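PDB 5FOR: phosphoinositide 3-kinase adapter protein 1 from Homo sapiens, which links B-cell receptor and Toll-like receptor signalling to phosphoinositide 3-kinase activation, the domain here being its Toll/interleukin-1 receptor (TIR) domain. Local coordinates for residues 7-12 with 26-31. Residues are numbered along the deposited sequence; the frame is centred on the assembly and turned at random.
Sequences CDILIV and TLFLSS. With I3C (5-amino-2,4,6-triiodobenzene-1,3-dicarboxylic acid), chain C.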
loop_
_atom_site.group_PDB
_atom_site.type_symbol
_atom_site.label_atom_id
_atom_site.label_comp_id
_atom_site.label_asym_id
_atom_site.label_seq_id
_atom_site.Cartn_x
_atom_site.Cartn_y
_atom_site.Cartn_z
ATOM N N CYS A 7 -12.334 -7.498 -0.952
ATOM C CA CYS A 7 -11.362 -6.636 -1.632
ATOM C C CYS A 7 -10.139 -7.394 -2.163
ATOM O O CYS A 7 -9.554 -8.212 -1.459
ATOM C CB CYS A 7 -10.901 -5.532 -0.667
ATOM S SG CYS A 7 -9.888 -4.186 -1.377
ATOM N N ASP A 8 -9.750 -7.111 -3.402
ATOM C CA ASP A 8 -8.569 -7.741 -3.989
ATOM C C ASP A 8 -7.291 -6.890 -3.880
ATOM O O ASP A 8 -6.262 -7.377 -3.425
ATOM C CB ASP A 8 -8.832 -8.063 -5.444
ATOM C CG ASP A 8 -10.038 -8.949 -5.621
ATOM O OD1 ASP A 8 -9.967 -10.127 -5.192
ATOM O OD2 ASP A 8 -11.049 -8.460 -6.185
ATOM N N ILE A 9 -7.375 -5.629 -4.304
ATOM C CA ILE A 9 -6.253 -4.700 -4.255
ATOM C C ILE A 9 -6.599 -3.475 -3.399
ATOM O O ILE A 9 -7.560 -2.749 -3.680
ATOM C CB ILE A 9 -5.822 -4.272 -5.678
ATOM C CG1 ILE A 9 -5.458 -5.506 -6.525
ATOM C CG2 ILE A 9 -4.632 -3.263 -5.596
ATOM C CD1 ILE A 9 -5.095 -5.201 -7.966
ATOM N N LEU A 10 -5.815 -3.249 -2.353
ATOM C CA LEU A 10 -6.047 -2.119 -1.474
ATOM C C LEU A 10 -4.862 -1.138 -1.496
ATOM O O LEU A 10 -3.747 -1.499 -1.126
ATOM C CB LEU A 10 -6.310 -2.597 -0.042
ATOM C CG LEU A 10 -6.501 -1.434 0.951
ATOM C CD1 LEU A 10 -7.741 -0.569 0.625
ATOM C CD2 LEU A 10 -6.580 -1.962 2.357
ATOM N N ILE A 11 -5.121 0.092 -1.936
ATOM C CA ILE A 11 -4.111 1.143 -1.960
ATOM C C ILE A 11 -4.214 1.968 -0.679
ATOM O O ILE A 11 -5.205 2.662 -0.451
ATOM C CB ILE A 11 -4.241 2.038 -3.197
ATOM C CG1 ILE A 11 -4.343 1.189 -4.475
ATOM C CG2 ILE A 11 -3.045 3.023 -3.270
ATOM C CD1 ILE A 11 -4.558 1.980 -5.741
ATOM N N VAL A 12 -3.191 1.847 0.163
ATOM C CA VAL A 12 -3.063 2.594 1.416
ATOM C C VAL A 12 -2.149 3.808 1.223
ATOM O O VAL A 12 -1.010 3.673 0.789
ATOM C CB VAL A 12 -2.521 1.684 2.525
ATOM C CG1 VAL A 12 -2.540 2.395 3.856
ATOM C CG2 VAL A 12 -3.335 0.411 2.571
ATOM N N THR A 26 -6.402 4.675 -11.859
ATOM C CA THR A 26 -6.732 4.756 -13.284
ATOM C C THR A 26 -5.895 3.770 -14.080
ATOM O O THR A 26 -6.366 3.184 -15.038
ATOM C CB THR A 26 -6.513 6.160 -13.899
ATOM O OG1 THR A 26 -5.122 6.345 -14.193
ATOM C CG2 THR A 26 -6.993 7.249 -12.970
ATOM N N LEU A 27 -4.648 3.587 -13.686
ATOM C CA LEU A 27 -3.824 2.634 -14.392
ATOM C C LEU A 27 -4.340 1.198 -14.203
ATOM O O LEU A 27 -4.385 0.417 -15.155
ATOM C CB LEU A 27 -2.378 2.750 -13.930
ATOM C CG LEU A 27 -1.498 1.594 -14.356
ATOM C CD1 LEU A 27 -1.237 1.759 -15.870
ATOM C CD2 LEU A 27 -0.179 1.636 -13.568
ATOM N N PHE A 28 -4.727 0.862 -12.972
ATOM C CA PHE A 28 -5.150 -0.495 -12.637
ATOM C C PHE A 28 -6.484 -0.843 -13.284
ATOM O O PHE A 28 -6.716 -1.984 -13.616
ATOM C CB PHE A 28 -5.250 -0.691 -11.118
ATOM C CG PHE A 28 -3.924 -0.735 -10.435
ATOM C CD1 PHE A 28 -2.765 -0.965 -11.169
ATOM C CD2 PHE A 28 -3.824 -0.521 -9.064
ATOM C CE1 PHE A 28 -1.512 -0.978 -10.550
ATOM C CE2 PHE A 28 -2.589 -0.538 -8.434
ATOM C CZ PHE A 28 -1.428 -0.768 -9.179
ATOM N N LEU A 29 -7.347 0.149 -13.448
ATOM C CA LEU A 29 -8.612 -0.028 -14.100
ATOM C C LEU A 29 -8.486 -0.050 -15.610
ATOM O O LEU A 29 -9.407 -0.467 -16.314
ATOM C CB LEU A 29 -9.567 1.079 -13.675
ATOM C CG LEU A 29 -9.881 1.084 -12.188
ATOM C CD1 LEU A 29 -10.692 2.316 -11.861
ATOM C CD2 LEU A 29 -10.598 -0.225 -11.768
ATOM N N SER A 30 -7.355 0.417 -16.109
ATOM C CA SER A 30 -7.089 0.410 -17.536
ATOM C C SER A 30 -6.534 -0.925 -17.989
ATOM O O SER A 30 -6.713 -1.310 -19.137
ATOM C CB SER A 30 -6.111 1.520 -17.909
ATOM O OG SER A 30 -6.747 2.764 -17.762
ATOM N N SER A 31 -5.872 -1.627 -17.078
ATOM C CA SER A 31 -5.063 -2.791 -17.424
ATOM C C SER A 31 -5.821 -4.110 -17.361
ATOM O O SER A 31 -6.531 -4.387 -16.402
ATOM C CB SER A 31 -3.846 -2.890 -16.500
ATOM O OG SER A 31 -3.105 -4.072 -16.774
HETATM I I3 I3C C . -2.087 -6.512 -20.629
HETATM I I2 I3C C . -4.445 -0.838 -21.313
HETATM I I1 I3C C . 0.266 -1.274 -17.800
HETATM O O8 I3C C . -0.305 -5.886 -18.027
HETATM O O9 I3C C . 1.237 -4.469 -18.666
HETATM C C10 I3C C . -2.035 -0.157 -19.350
HETATM N N13 I3C C . -4.173 -4.085 -21.734
HETATM C C1 I3C C . -1.008 -3.914 -19.253
HETATM C C6 I3C C . -2.057 -4.476 -20.179
HETATM C C5 I3C C . -3.096 -3.604 -20.812
HETATM C C4 I3C C . -3.063 -2.169 -20.518
HETATM C C3 I3C C . -2.053 -1.619 -19.609
HETATM C C2 I3C C . -1.018 -2.443 -18.986
HETATM C C7 I3C C . 0.035 -4.815 -18.621
HETATM O O11 I3C C . -1.228 0.522 -20.020
HETATM O O12 I3C C . -2.791 0.332 -18.493
#
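Phe28 turns one ring corner, CE2, toward two isoleucines of strand 9-13, Ile9 and Ile11. CE2 lies 4.2 Å from Ile11 CD1, the end of the longer branch, and 4.4 Å from Ile9 CG2, the short branch. Both methyls reach the ring obliquely. The backbones stay well apart, with 9.4 Å between Ile9 CA and Phe28 CA, and no hydrogen bond joins the segments; the contact is apolar and small, burying 104 Å² over both sides, although all three residues are buried. In Ile11, CG1 stands anti to the carbonyl carbon (chi1 -49°) and the chain runs on extended, which carries CD1 out to the ring.

Ser30 OG bonds back to Thr26 O at 2.8 Å, with the donor tilted 26° from the carbonyl plane. Leu27, Ser30 and Ser31 also border the bound triiodinated I3C: its iodine I2 is 3.2 Å from Ser30 O, and Ser31 OG is 3.3 Å from ring carbon C1.

The contact joins the first strand of the parallel sheet, 9-13, to the helix that follows it, 18-30, the opening beta-alpha unit of the TIR fold. Strand 9-13 runs between strands 40-43 and 63-68. On the helix-covered face, Val134 of the adjoining helix 127-134 touches both Ile9 and Phe28, while Val65 and Leu67 of strand 63-68 meet Ile9 and Ile11, respectively.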